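Protein A52 (Vaccinia virus, PDB 2VVW) suppresses innate immune signalling downstream of host Toll-like receptors, associating with IRAK2 to inhibit NF-kappaB activation and with TRAF6 to activate p38. Local coordinates at residues L15-M21 with I141-Q146; I24-Y28 with L44-K49; F80-I84 with L105-V109; D98-I103 with A128-I133. All blocks are in the same frame, centred on the assembly; numbering follows the deposited sequence. Where two conformers were deposited one is given.

Contact 1: L15-M21 with I141-Q146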
loop_
_atom_site.group_PDB
_atom_site.type_symbol
_atom_site.label_atom_id
_atom_site.label_comp_id
_atom_site.label_asym_id
_atom_site.label_seq_id
_atom_site.Cartn_x
_atom_site.Cartn_y
_atom_site.Cartn_z
ATOM N N LEU A 15 19.143 -4.683 -3.757
ATOM C CA LEU A 15 18.612 -3.917 -4.854
ATOM C C LEU A 15 19.167 -4.591 -6.110
ATOM O O LEU A 15 20.288 -4.333 -6.536
ATOM C CB LEU A 15 19.023 -2.442 -4.727
ATOM C CG LEU A 15 18.454 -1.492 -5.784
ATOM C CD1 LEU A 15 17.021 -1.790 -5.968
ATOM C CD2 LEU A 15 18.662 -0.024 -5.424
ATOM N N LEU A 16 18.388 -5.500 -6.676
ATOM C CA LEU A 16 18.839 -6.328 -7.794
ATOM C C LEU A 16 18.235 -5.873 -9.120
ATOM O O LEU A 16 17.341 -5.026 -9.140
ATOM C CB LEU A 16 18.524 -7.804 -7.505
ATOM C CG LEU A 16 19.070 -8.340 -6.163
ATOM C CD1 LEU A 16 18.559 -9.750 -5.888
ATOM C CD2 LEU A 16 20.605 -8.287 -6.092
ATOM N N ASP A 17 18.741 -6.415 -10.230
ATOM C CA ASP A 17 18.309 -5.972 -11.557
ATOM C C ASP A 17 16.787 -6.056 -11.712
ATOM O O ASP A 17 16.167 -5.140 -12.247
ATOM C CB ASP A 17 18.995 -6.773 -12.660
ATOM C CG ASP A 17 20.460 -6.385 -12.855
ATOM O OD1 ASP A 17 20.895 -5.325 -12.344
ATOM O OD2 ASP A 17 21.183 -7.169 -13.514
ATOM N N ARG A 18 16.206 -7.148 -11.217
ATOM C CA ARG A 18 14.768 -7.409 -11.313
ATOM C C ARG A 18 13.911 -6.513 -10.440
ATOM O O ARG A 18 12.697 -6.463 -10.629
ATOM C CB ARG A 18 14.475 -8.857 -10.935
ATOM C CG ARG A 18 14.740 -9.189 -9.449
ATOM C CD ARG A 18 13.516 -9.048 -8.547
ATOM N NE ARG A 18 13.830 -9.386 -7.154
ATOM C CZ ARG A 18 13.924 -10.619 -6.676
ATOM N NH1 ARG A 18 13.744 -11.664 -7.473
ATOM N NH2 ARG A 18 14.231 -10.808 -5.388
ATOM N N ASP A 19 14.508 -5.858 -9.440
ATOM C CA ASP A 19 13.759 -4.980 -8.550
ATOM C C ASP A 19 13.571 -3.630 -9.229
ATOM O O ASP A 19 14.553 -2.928 -9.486
ATOM C CB ASP A 19 14.509 -4.775 -7.245
ATOM C CG ASP A 19 14.634 -6.031 -6.432
ATOM O OD1 ASP A 19 13.608 -6.713 -6.219
ATOM O OD2 ASP A 19 15.762 -6.322 -5.975
ATOM N N GLU A 20 12.318 -3.267 -9.509
ATOM C CA GLU A 20 12.008 -2.034 -10.258
ATOM C C GLU A 20 12.001 -0.815 -9.356
ATOM O O GLU A 20 11.329 -0.801 -8.334
ATOM C CB GLU A 20 10.658 -2.155 -10.954
ATOM C CG GLU A 20 10.623 -3.218 -12.042
ATOM C CD GLU A 20 9.214 -3.657 -12.385
ATOM O OE1 GLU A 20 8.319 -3.540 -11.513
ATOM O OE2 GLU A 20 8.999 -4.131 -13.522
ATOM N N MET A 21 12.732 0.222 -9.762
ATOM C CA MET A 21 12.854 1.439 -8.952
ATOM C C MET A 21 11.484 2.082 -8.622
ATOM O O MET A 21 11.233 2.455 -7.487
ATOM C CB MET A 21 13.814 2.436 -9.633
ATOM C CG MET A 21 14.435 3.445 -8.689
ATOM S SD MET A 21 15.454 2.640 -7.433
ATOM C CE MET A 21 14.773 3.363 -5.930
ATOM N N ILE A 141 19.330 6.677 -10.207
ATOM C CA ILE A 141 19.094 6.596 -8.764
ATOM C C ILE A 141 19.371 5.174 -8.259
ATOM O O ILE A 141 20.001 4.980 -7.207
ATOM C CB ILE A 141 17.653 7.000 -8.398
ATOM C CG1 ILE A 141 17.427 8.512 -8.612
ATOM C CG2 ILE A 141 17.355 6.664 -6.937
ATOM C CD1 ILE A 141 15.951 8.913 -8.784
ATOM N N LYS A 142 18.887 4.191 -9.021
ATOM C CA LYS A 142 19.072 2.767 -8.708
ATOM C C LYS A 142 20.555 2.408 -8.603
ATOM O O LYS A 142 20.980 1.786 -7.633
ATOM C CB LYS A 142 18.391 1.903 -9.774
ATOM C CG LYS A 142 18.218 0.450 -9.375
ATOM C CD LYS A 142 17.737 -0.387 -10.550
ATOM C CE LYS A 142 17.440 -1.806 -10.119
ATOM N NZ LYS A 142 16.822 -2.577 -11.209
ATOM N N SER A 143 21.333 2.833 -9.597
ATOM C CA SER A 143 22.778 2.635 -9.593
ATOM C C SER A 143 23.448 3.221 -8.371
ATOM O O SER A 143 24.324 2.599 -7.795
ATOM C CB SER A 143 23.404 3.229 -10.846
ATOM O OG SER A 143 23.005 2.486 -11.973
ATOM N N ILE A 144 23.035 4.426 -7.988
ATOM C CA ILE A 144 23.598 5.092 -6.824
ATOM C C ILE A 144 23.281 4.294 -5.569
ATOM O O ILE A 144 24.177 4.059 -4.757
ATOM C CB ILE A 144 23.112 6.564 -6.721
ATOM C CG1 ILE A 144 23.821 7.412 -7.784
ATOM C CG2 ILE A 144 23.368 7.161 -5.314
ATOM C CD1 ILE A 144 23.328 8.853 -7.879
ATOM N N LEU A 145 22.027 3.847 -5.439
ATOM C CA LEU A 145 21.594 3.087 -4.265
ATOM C C LEU A 145 22.341 1.770 -4.166
ATOM O O LEU A 145 22.802 1.386 -3.096
ATOM C CB LEU A 145 20.082 2.841 -4.299
ATOM C CG LEU A 145 19.206 4.014 -3.862
ATOM C CD1 LEU A 145 17.745 3.815 -4.283
ATOM C CD2 LEU A 145 19.303 4.209 -2.343
ATOM N N GLN A 146 22.478 1.092 -5.302
ATOM C CA GLN A 146 23.228 -0.150 -5.366
ATOM C C GLN A 146 24.659 0.044 -4.880
ATOM O O GLN A 146 25.153 -0.762 -4.084
ATOM C CB GLN A 146 23.222 -0.706 -6.786
ATOM C CG GLN A 146 21.885 -1.291 -7.224
ATOM C CD GLN A 146 21.880 -1.719 -8.691
ATOM O OE1 GLN A 146 22.471 -1.062 -9.540
ATOM N NE2 GLN A 146 21.218 -2.829 -8.985
#
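This contact ties a loop to a helix by long polar side chains and an apolar floor: residues 15-21, leading into helix 21-35, lie against helix 135-153 near the two ends of the chain. Gln146 NE2 donates to Leu15 O at 3.0 Å. The extended, all-t side chain of Lys142 carries its NZ into a ring of backbone carbonyls, 2.9 Å from Asp19 O, with weak hydrogen bonds to Leu16 O (3.2 Å) and Asp17 O (2.8 Å). The carbonyls belong to a type I beta turn, Leu16 to Asp19, a compact motif that here joins the N-terminal segment to the first long helix of the Bcl-2-like fold. Asp19 OD2 accepts from Leu16 N (2.8 Å), Asp19 OD1 forms a salt bridge with Arg18 NE (2.8 Å), and the carboxylate also binds the hydroxyls of Tyr9 and Tyr12. Beside the polar contacts, Leu15 CD2 meets Leu145 CB at 3.4 Å, and Met21 CE reaches Leu145 CD1 at 3.4 Å and Ile141 CG2 at 4.3 Å.

Contact 2: I24-Y28 with L44-K49; sequences ILEEY and LFNEIK
Where two helices cross almost at right angles, one large aromatic residue can bridge much of the gap, and Tyr28 does so here. Segments 24-28 and 44-49 are both helical, their local axes 11.2 Å apart at closest approach with a signed crossing angle of -80°. The backbones come nearest at Tyr28 and Phe45, whose CA atoms are 6.7 Å apart.

Tyr28, with chi1 t, points its CB toward the other helix. Its ring edge meets the face of Phe45 in a T-shaped stack, centroids 5.3 Å apart and planes at 81°; Tyr28 CD1 lies 3.8 Å from Phe45 CG. The Phe45 side chain (chi1 m) also packs against the backbone of helix 21-35, with its CZ 3.5 Å from Tyr28 N. Ile48, in the mt rotamer, places CG2 over a face of the Tyr28 ring, 3.6 Å from the centroid, in a CH-pi contact. Ile48 CD1 packs at 3.8 Å against Ile24 CG2, which also touches Leu44 CD2 at 3.8 Å.

At the far end of the ring, Tyr28 OH donates to a water at 2.7 Å, and that water donates to Ile48 O at 2.9 Å; the hydroxyl also hydrogen-bonds Arg32. No direct hydrogen bond joins the two segments. Through these side chains the short helix 43-49 crosses the longer helix 21-35 steeply within the all-helical Bcl-2-like fold.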
loop_
_atom_site.group_PDB
_atom_site.type_symbol
_atom_site.label_atom_id
_atom_site.label_comp_id
_atom_site.label_asym_id
_atom_site.label_seq_id
_atom_site.Cartn_x
_atom_site.Cartn_y
_atom_site.Cartn_z
ATOM N N ILE A 24 9.683 0.078 -5.904
ATOM C CA ILE A 24 10.360 0.307 -4.644
ATOM C C ILE A 24 9.883 1.605 -4.013
ATOM O O ILE A 24 9.567 1.657 -2.805
ATOM C CB ILE A 24 11.911 0.322 -4.824
ATOM C CG1 ILE A 24 12.437 -1.104 -5.110
ATOM C CG2 ILE A 24 12.582 0.867 -3.610
ATOM C CD1 ILE A 24 13.888 -1.142 -5.611
ATOM N N LEU A 25 9.824 2.663 -4.819
ATOM C CA LEU A 25 9.372 3.949 -4.326
ATOM C C LEU A 25 7.880 3.946 -3.960
ATOM O O LEU A 25 7.493 4.553 -2.968
ATOM C CB LEU A 25 9.703 5.079 -5.315
ATOM C CG LEU A 25 11.192 5.371 -5.572
ATOM C CD1 LEU A 25 11.348 6.365 -6.698
ATOM C CD2 LEU A 25 11.854 5.880 -4.327
ATOM N N GLU A 26 7.054 3.247 -4.730
ATOM C CA GLU A 26 5.625 3.090 -4.387
ATOM C C GLU A 26 5.487 2.511 -2.995
ATOM O O GLU A 26 4.751 3.042 -2.184
ATOM C CB GLU A 26 4.869 2.180 -5.358
ATOM C CG GLU A 26 4.549 2.759 -6.718
ATOM C CD GLU A 26 3.742 1.791 -7.611
ATOM O OE1 GLU A 26 2.662 2.193 -8.106
ATOM O OE2 GLU A 26 4.178 0.628 -7.802
ATOM N N GLU A 27 6.200 1.419 -2.730
ATOM C CA GLU A 27 6.114 0.743 -1.440
ATOM C C GLU A 27 6.721 1.577 -0.332
ATOM O O GLU A 27 6.220 1.571 0.792
ATOM C CB GLU A 27 6.763 -0.648 -1.506
ATOM C CG GLU A 27 5.964 -1.621 -2.357
ATOM C CD GLU A 27 6.197 -3.090 -2.057
ATOM O OE1 GLU A 27 6.964 -3.441 -1.120
ATOM O OE2 GLU A 27 5.591 -3.905 -2.795
ATOM N N TYR A 28 7.807 2.289 -0.637
ATOM C CA TYR A 28 8.431 3.199 0.334
ATOM C C TYR A 28 7.457 4.287 0.811
ATOM O O TYR A 28 7.251 4.501 2.006
ATOM C CB TYR A 28 9.660 3.853 -0.301
ATOM C CG TYR A 28 10.345 4.848 0.593
ATOM C CD1 TYR A 28 11.062 4.419 1.721
ATOM C CD2 TYR A 28 10.263 6.214 0.340
ATOM C CE1 TYR A 28 11.687 5.310 2.551
ATOM C CE2 TYR A 28 10.897 7.125 1.170
ATOM C CZ TYR A 28 11.606 6.666 2.281
ATOM O OH TYR A 28 12.241 7.558 3.113
ATOM N N LEU A 44 17.572 -1.313 2.185
ATOM C CA LEU A 44 17.152 -0.555 1.007
ATOM C C LEU A 44 16.396 0.725 1.392
ATOM O O LEU A 44 16.780 1.816 0.995
ATOM C CB LEU A 44 16.305 -1.424 0.082
ATOM C CG LEU A 44 15.676 -0.703 -1.111
ATOM C CD1 LEU A 44 16.746 -0.023 -1.951
ATOM C CD2 LEU A 44 14.838 -1.692 -1.937
ATOM N N PHE A 45 15.302 0.582 2.126
ATOM C CA PHE A 45 14.554 1.732 2.648
ATOM C C PHE A 45 15.427 2.623 3.536
ATOM O O PHE A 45 15.296 3.837 3.491
ATOM C CB PHE A 45 13.319 1.277 3.461
ATOM C CG PHE A 45 12.116 0.875 2.610
ATOM C CD1 PHE A 45 12.219 0.684 1.249
ATOM C CD2 PHE A 45 10.886 0.666 3.212
ATOM C CE1 PHE A 45 11.110 0.307 0.508
ATOM C CE2 PHE A 45 9.772 0.306 2.478
ATOM C CZ PHE A 45 9.893 0.110 1.127
ATOM N N ASN A 46 16.306 2.029 4.336
ATOM C CA ASN A 46 17.205 2.846 5.166
ATOM C C ASN A 46 18.136 3.764 4.332
ATOM O O ASN A 46 18.463 4.876 4.761
ATOM C CB ASN A 46 17.993 1.984 6.164
ATOM C CG ASN A 46 17.188 1.643 7.424
ATOM O OD1 ASN A 46 16.250 2.355 7.811
ATOM N ND2 ASN A 46 17.564 0.553 8.075
ATOM N N GLU A 47 18.531 3.326 3.138
ATOM C CA GLU A 47 19.291 4.196 2.227
ATOM C C GLU A 47 18.422 5.302 1.642
ATOM O O GLU A 47 18.856 6.464 1.550
ATOM C CB GLU A 47 19.929 3.400 1.079
ATOM C CG GLU A 47 21.099 2.551 1.502
ATOM C CD GLU A 47 22.215 3.360 2.157
ATOM O OE1 GLU A 47 22.577 4.422 1.611
ATOM O OE2 GLU A 47 22.728 2.930 3.211
ATOM N N ILE A 48 17.203 4.946 1.249
ATOM C CA ILE A 48 16.291 5.917 0.673
ATOM C C ILE A 48 15.966 6.990 1.719
ATOM O O ILE A 48 15.869 8.170 1.393
ATOM C CB ILE A 48 15.021 5.273 0.112
ATOM C CG1 ILE A 48 15.373 4.329 -1.051
ATOM C CG2 ILE A 48 14.052 6.358 -0.391
ATOM C CD1 ILE A 48 14.246 3.497 -1.506
ATOM N N LYS A 49 15.847 6.574 2.978
ATOM C CA LYS A 49 15.587 7.489 4.089
ATOM C C LYS A 49 16.677 8.563 4.235
ATOM O O LYS A 49 16.404 9.692 4.651
ATOM C CB LYS A 49 15.423 6.686 5.379
ATOM C CG LYS A 49 15.098 7.537 6.593
ATOM C CD LYS A 49 14.369 6.768 7.706
ATOM C CE LYS A 49 15.271 5.853 8.494
ATOM N NZ LYS A 49 14.779 5.692 9.907
HETATM O O HOH W 1 13.462 9.638 1.937
#

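Contact 3: F80-I84 with L105-V109; sequences FIDYI and LCACV
Widely separated helices can still pack closely when large side chains fill the space between them. Segments 80-84 and 105-109 are regular helix throughout, run nearly antiparallel at 164°, and have their local axes 12.5 Å apart at closest approach. Even the nearest CA atoms, those of Phe80 and Val109, are 8.5 Å from each other, so side chains alone make the contact.

The main bump is Phe80. With chi1 t and chi2 near 65°, its ring enters a hollow lined by Leu105 and its neighbour Cys106 and, one turn on, by Val109. Val109, chi1 t, lays CG1 over a face of the ring, 4.3 Å from the centroid, as a CH-pi contact, while its CG2 comes within 3.7 Å of Phe80 CE1. Cys106 SG sits at the ring edge, 3.7 Å from Phe80 CZ, a sulfur-aromatic contact. Leu105 CD2 lies 4.2 Å from Phe80 CE1.

Leu105 is the answering bump. Its side chain (chi1 t, chi2 p) pushes into a hollow formed by Phe80, Tyr83 and Ile84: Leu105 CD2 lies 3.7 Å from Tyr83 CE2, at the edge of that ring, and 3.6 Å from CD1 of Ile84, whose side chain is mm. Phe80 also rests on Ala128 of helix 123-132, and Cys106 on Phe29 of helix 21-35. In the buried core of this Bcl-2-like protein, helices 76-90 and 96-115 thus meet by reciprocal, wholly apolar bump-and-hollow packing.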
loop_
_atom_site.group_PDB
_atom_site.type_symbol
_atom_site.label_atom_id
_atom_site.label_comp_id
_atom_site.label_asym_id
_atom_site.label_seq_id
_atom_site.Cartn_x
_atom_site.Cartn_y
_atom_site.Cartn_z
ATOM N N PHE A 80 1.219 21.096 -3.005
ATOM C CA PHE A 80 2.443 20.321 -3.129
ATOM C C PHE A 80 2.805 20.044 -4.593
ATOM O O PHE A 80 3.946 20.221 -4.996
ATOM C CB PHE A 80 2.301 19.009 -2.382
ATOM C CG PHE A 80 3.479 18.085 -2.541
ATOM C CD1 PHE A 80 4.716 18.434 -2.051
ATOM C CD2 PHE A 80 3.335 16.863 -3.182
ATOM C CE1 PHE A 80 5.804 17.568 -2.192
ATOM C CE2 PHE A 80 4.414 16.009 -3.327
ATOM C CZ PHE A 80 5.637 16.360 -2.823
ATOM N N ILE A 81 1.826 19.605 -5.377
ATOM C CA ILE A 81 2.063 19.317 -6.803
ATOM C C ILE A 81 2.475 20.609 -7.541
ATOM O O ILE A 81 3.401 20.595 -8.382
ATOM C CB ILE A 81 0.824 18.647 -7.448
ATOM C CG1 ILE A 81 0.580 17.234 -6.859
ATOM C CG2 ILE A 81 0.939 18.560 -8.978
ATOM C CD1 ILE A 81 1.706 16.201 -7.151
ATOM N N ASP A 82 1.796 21.722 -7.244
ATOM C CA ASP A 82 2.126 23.015 -7.856
ATOM C C ASP A 82 3.599 23.339 -7.570
ATOM O O ASP A 82 4.344 23.728 -8.466
ATOM C CB ASP A 82 1.168 24.110 -7.358
ATOM C CG ASP A 82 1.504 25.493 -7.898
ATOM O OD1 ASP A 82 2.415 26.119 -7.337
ATOM O OD2 ASP A 82 0.852 25.965 -8.862
ATOM N N TYR A 83 4.006 23.121 -6.318
ATOM C CA TYR A 83 5.389 23.355 -5.869
ATOM C C TYR A 83 6.448 22.521 -6.594
ATOM O O TYR A 83 7.524 23.024 -6.954
ATOM C CB TYR A 83 5.465 23.117 -4.350
ATOM C CG TYR A 83 6.850 23.230 -3.770
ATOM C CD1 TYR A 83 7.393 24.472 -3.456
ATOM C CD2 TYR A 83 7.619 22.087 -3.511
ATOM C CE1 TYR A 83 8.689 24.584 -2.930
ATOM C CE2 TYR A 83 8.912 22.193 -2.987
ATOM C CZ TYR A 83 9.436 23.441 -2.696
ATOM O OH TYR A 83 10.711 23.557 -2.169
ATOM N N ILE A 84 6.141 21.247 -6.801
ATOM C CA ILE A 84 6.978 20.346 -7.574
ATOM C C ILE A 84 7.157 20.878 -9.002
ATOM O O ILE A 84 8.258 20.859 -9.545
ATOM C CB ILE A 84 6.371 18.906 -7.606
ATOM C CG1 ILE A 84 6.413 18.259 -6.218
ATOM C CG2 ILE A 84 7.063 18.033 -8.656
ATOM C CD1 ILE A 84 7.754 18.361 -5.492
ATOM N N LEU A 105 12.054 14.928 -0.263
ATOM C CA LEU A 105 11.045 15.954 -0.019
ATOM C C LEU A 105 9.666 15.310 0.090
ATOM O O LEU A 105 8.916 15.600 1.009
ATOM C CB LEU A 105 11.057 16.979 -1.157
ATOM C CG LEU A 105 9.997 18.088 -1.144
ATOM C CD1 LEU A 105 10.345 19.145 -0.111
ATOM C CD2 LEU A 105 9.854 18.693 -2.544
ATOM N N CYS A 106 9.341 14.443 -0.861
ATOM C CA CYS A 106 8.097 13.663 -0.826
ATOM C C CYS A 106 7.950 12.943 0.504
ATOM O O CYS A 106 6.879 12.952 1.115
ATOM C CB CYS A 106 8.094 12.645 -1.968
ATOM S SG CYS A 106 7.863 13.440 -3.542
ATOM N N ALA A 107 9.039 12.318 0.933
ATOM C CA ALA A 107 9.093 11.566 2.190
ATOM C C ALA A 107 8.791 12.425 3.402
ATOM O O ALA A 107 8.053 12.010 4.326
ATOM C CB ALA A 107 10.451 10.944 2.351
ATOM N N CYS A 108 9.417 13.592 3.451
ATOM C CA CYS A 108 9.198 14.514 4.564
ATOM C C CYS A 108 7.763 15.062 4.537
ATOM O O CYS A 108 7.173 15.287 5.570
ATOM C CB CYS A 108 10.227 15.648 4.538
ATOM S SG CYS A 108 11.927 15.090 4.917
ATOM N N VAL A 109 7.212 15.266 3.349
ATOM C CA VAL A 109 5.826 15.725 3.202
ATOM C C VAL A 109 4.835 14.631 3.623
ATOM O O VAL A 109 3.874 14.901 4.347
ATOM C CB VAL A 109 5.542 16.208 1.745
ATOM C CG1 VAL A 109 4.053 16.443 1.508
ATOM C CG2 VAL A 109 6.362 17.480 1.446
#

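Contact 4: D98-I103 with A128-I133; sequences DCISMI and AIKLFI
Helices 96-115 and 123-132, consecutive in the chain of this Bcl-2-like fold, pack through segments 98-103 and 128-133. The local axes of 98-103 and 128-132 approach to 10.8 Å, their directions 169° apart, nearly antiparallel; the nearest CA pairs are Cys99-Ile133 (6.1 Å) and Ile103-Ile129 (7.3 Å). Of the residues in this contact Met102 (chi1 t, chi2 near -95°) has the most surface covered by the other segment. Ala128 begins that segment, its CB 3.4 Å from Met102 CE. Ile129 (mm) follows, sending CD1 to within 3.5 Å of Met102 SD and 3.7 Å of Ile103 CG1. A turn after Ala128 comes Phe132, chi1 t; Met102 CG makes a CH-pi contact over its ring, 3.9 Å from the centroid, while Met102 SD (4.7 Å) and Cys99 SG (5.2 Å) lie oblique to that centroid. Ile133, where helical geometry ends, turns its CD1 to Cys99 CB (3.8 Å) and Ile103 CG1 (3.7 Å). With no hydrogen bond across the seam, cohesion rests on dispersion and sulfur-aromatic contacts, and therefore on close fit.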
loop_
_atom_site.group_PDB
_atom_site.type_symbol
_atom_site.label_atom_id
_atom_site.label_comp_id
_atom_site.label_asym_id
_atom_site.label_seq_id
_atom_site.Cartn_x
_atom_site.Cartn_y
_atom_site.Cartn_z
ATOM N N ASP A 98 19.091 16.231 -7.946
ATOM C CA ASP A 98 17.804 16.934 -7.823
ATOM C C ASP A 98 16.661 15.939 -7.589
ATOM O O ASP A 98 15.795 16.145 -6.732
ATOM C CB ASP A 98 17.504 17.762 -9.077
ATOM C CG ASP A 98 18.492 18.886 -9.286
ATOM O OD1 ASP A 98 18.815 19.591 -8.301
ATOM O OD2 ASP A 98 18.929 19.067 -10.439
ATOM N N CYS A 99 16.653 14.856 -8.357
ATOM C CA CYS A 99 15.638 13.834 -8.193
ATOM C C CYS A 99 15.744 13.111 -6.841
ATOM O O CYS A 99 14.738 12.770 -6.254
ATOM C CB CYS A 99 15.722 12.828 -9.312
ATOM S SG CYS A 99 15.514 13.524 -10.939
ATOM N N ILE A 100 16.954 12.846 -6.370
ATOM C CA ILE A 100 17.146 12.276 -5.040
ATOM C C ILE A 100 16.579 13.213 -3.958
ATOM O O ILE A 100 15.855 12.783 -3.057
ATOM C CB ILE A 100 18.638 11.986 -4.782
ATOM C CG1 ILE A 100 19.080 10.770 -5.621
ATOM C CG2 ILE A 100 18.905 11.777 -3.298
ATOM C CD1 ILE A 100 20.603 10.547 -5.701
ATOM N N SER A 101 16.902 14.499 -4.037
ATOM C CA SER A 101 16.389 15.469 -3.048
ATOM C C SER A 101 14.860 15.501 -3.085
ATOM O O SER A 101 14.188 15.618 -2.063
ATOM C CB SER A 101 16.915 16.883 -3.317
ATOM O OG SER A 101 18.316 16.993 -3.129
ATOM N N MET A 102 14.315 15.410 -4.285
ATOM C CA MET A 102 12.882 15.435 -4.464
ATOM C C MET A 102 12.212 14.214 -3.828
ATOM O O MET A 102 11.131 14.336 -3.251
ATOM C CB MET A 102 12.573 15.554 -5.946
ATOM C CG MET A 102 11.127 15.702 -6.244
ATOM S SD MET A 102 10.450 14.079 -6.610
ATOM C CE MET A 102 8.699 14.515 -6.635
ATOM N N ILE A 103 12.862 13.050 -3.888
ATOM C CA ILE A 103 12.327 11.857 -3.237
ATOM C C ILE A 103 12.312 12.094 -1.728
ATOM O O ILE A 103 11.321 11.815 -1.056
ATOM C CB ILE A 103 13.138 10.593 -3.590
ATOM C CG1 ILE A 103 12.820 10.123 -5.012
ATOM C CG2 ILE A 103 12.843 9.455 -2.628
ATOM C CD1 ILE A 103 13.870 9.126 -5.574
ATOM N N ALA A 128 3.838 13.090 -7.997
ATOM C CA ALA A 128 4.979 14.012 -8.040
ATOM C C ALA A 128 6.206 13.370 -8.701
ATOM O O ALA A 128 6.842 13.989 -9.555
ATOM C CB ALA A 128 5.328 14.477 -6.609
ATOM N N ILE A 129 6.525 12.132 -8.296
ATOM C CA ILE A 129 7.675 11.373 -8.841
ATOM C C ILE A 129 7.549 11.209 -10.335
ATOM O O ILE A 129 8.507 11.424 -11.071
ATOM C CB ILE A 129 7.817 9.945 -8.188
ATOM C CG1 ILE A 129 8.217 10.046 -6.716
ATOM C CG2 ILE A 129 8.824 9.074 -8.944
ATOM C CD1 ILE A 129 9.498 10.743 -6.442
ATOM N N LYS A 130 6.352 10.858 -10.792
ATOM C CA LYS A 130 6.106 10.709 -12.232
ATOM C C LYS A 130 6.282 12.023 -13.013
ATOM O O LYS A 130 6.705 11.997 -14.170
ATOM C CB LYS A 130 4.707 10.140 -12.477
ATOM C CG LYS A 130 4.555 8.640 -12.188
ATOM C CD LYS A 130 3.065 8.264 -12.057
ATOM C CE LYS A 130 2.807 6.757 -12.216
ATOM N NZ LYS A 130 1.430 6.336 -11.723
ATOM N N LEU A 131 5.959 13.164 -12.397
ATOM C CA LEU A 131 6.146 14.482 -13.045
ATOM C C LEU A 131 7.616 14.873 -13.132
ATOM O O LEU A 131 8.038 15.556 -14.066
ATOM C CB LEU A 131 5.435 15.610 -12.269
ATOM C CG LEU A 131 3.936 15.848 -12.424
ATOM C CD1 LEU A 131 3.509 16.899 -11.403
ATOM C CD2 LEU A 131 3.587 16.282 -13.850
ATOM N N PHE A 132 8.382 14.464 -12.133
ATOM C CA PHE A 132 9.716 15.010 -11.901
ATOM C C PHE A 132 10.859 14.078 -12.332
ATOM O O PHE A 132 11.896 14.552 -12.819
ATOM C CB PHE A 132 9.827 15.342 -10.413
ATOM C CG PHE A 132 10.934 16.307 -10.068
ATOM C CD1 PHE A 132 10.697 17.669 -10.018
ATOM C CD2 PHE A 132 12.210 15.846 -9.755
ATOM C CE1 PHE A 132 11.723 18.560 -9.681
ATOM C CE2 PHE A 132 13.230 16.726 -9.412
ATOM C CZ PHE A 132 12.991 18.086 -9.380
ATOM N N ILE A 133 10.666 12.769 -12.145
ATOM C CA ILE A 133 11.716 11.756 -12.342
ATOM C C ILE A 133 11.355 10.791 -13.466
ATOM O O ILE A 133 10.459 9.964 -13.326
ATOM C CB ILE A 133 11.953 10.948 -11.036
ATOM C CG1 ILE A 133 11.994 11.891 -9.839
ATOM C CG2 ILE A 133 13.250 10.156 -11.127
ATOM C CD1 ILE A 133 12.391 11.222 -8.535
#

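How the contacts relate
The four contacts illustrate how a helical bundle is assembled from contacts whose side chains meet one another. Contacts 3 and 4 share helix 96-115, their centres 9 Å apart, and their segments alternate along the chain; Phe80 CE2 touches Ala128 CB at 3.7 Å. Ile103 joins contact 4 to contacts 1 and 2: its CD1 lies 3.9 Å from Leu25 CD1 of contact 2 and 3.8 Å from Ile141 CD1 of contact 1. Contacts 1 and 2 adjoin directly, with Leu15 CD1 and Ile24 CD1 3.2 Å apart. Contacts 1 and 3 do not touch, their centres about 23 Å apart across the chain's centre. Glu27 of contact 2 adds a salt bridge to Lys123 of the second subunit.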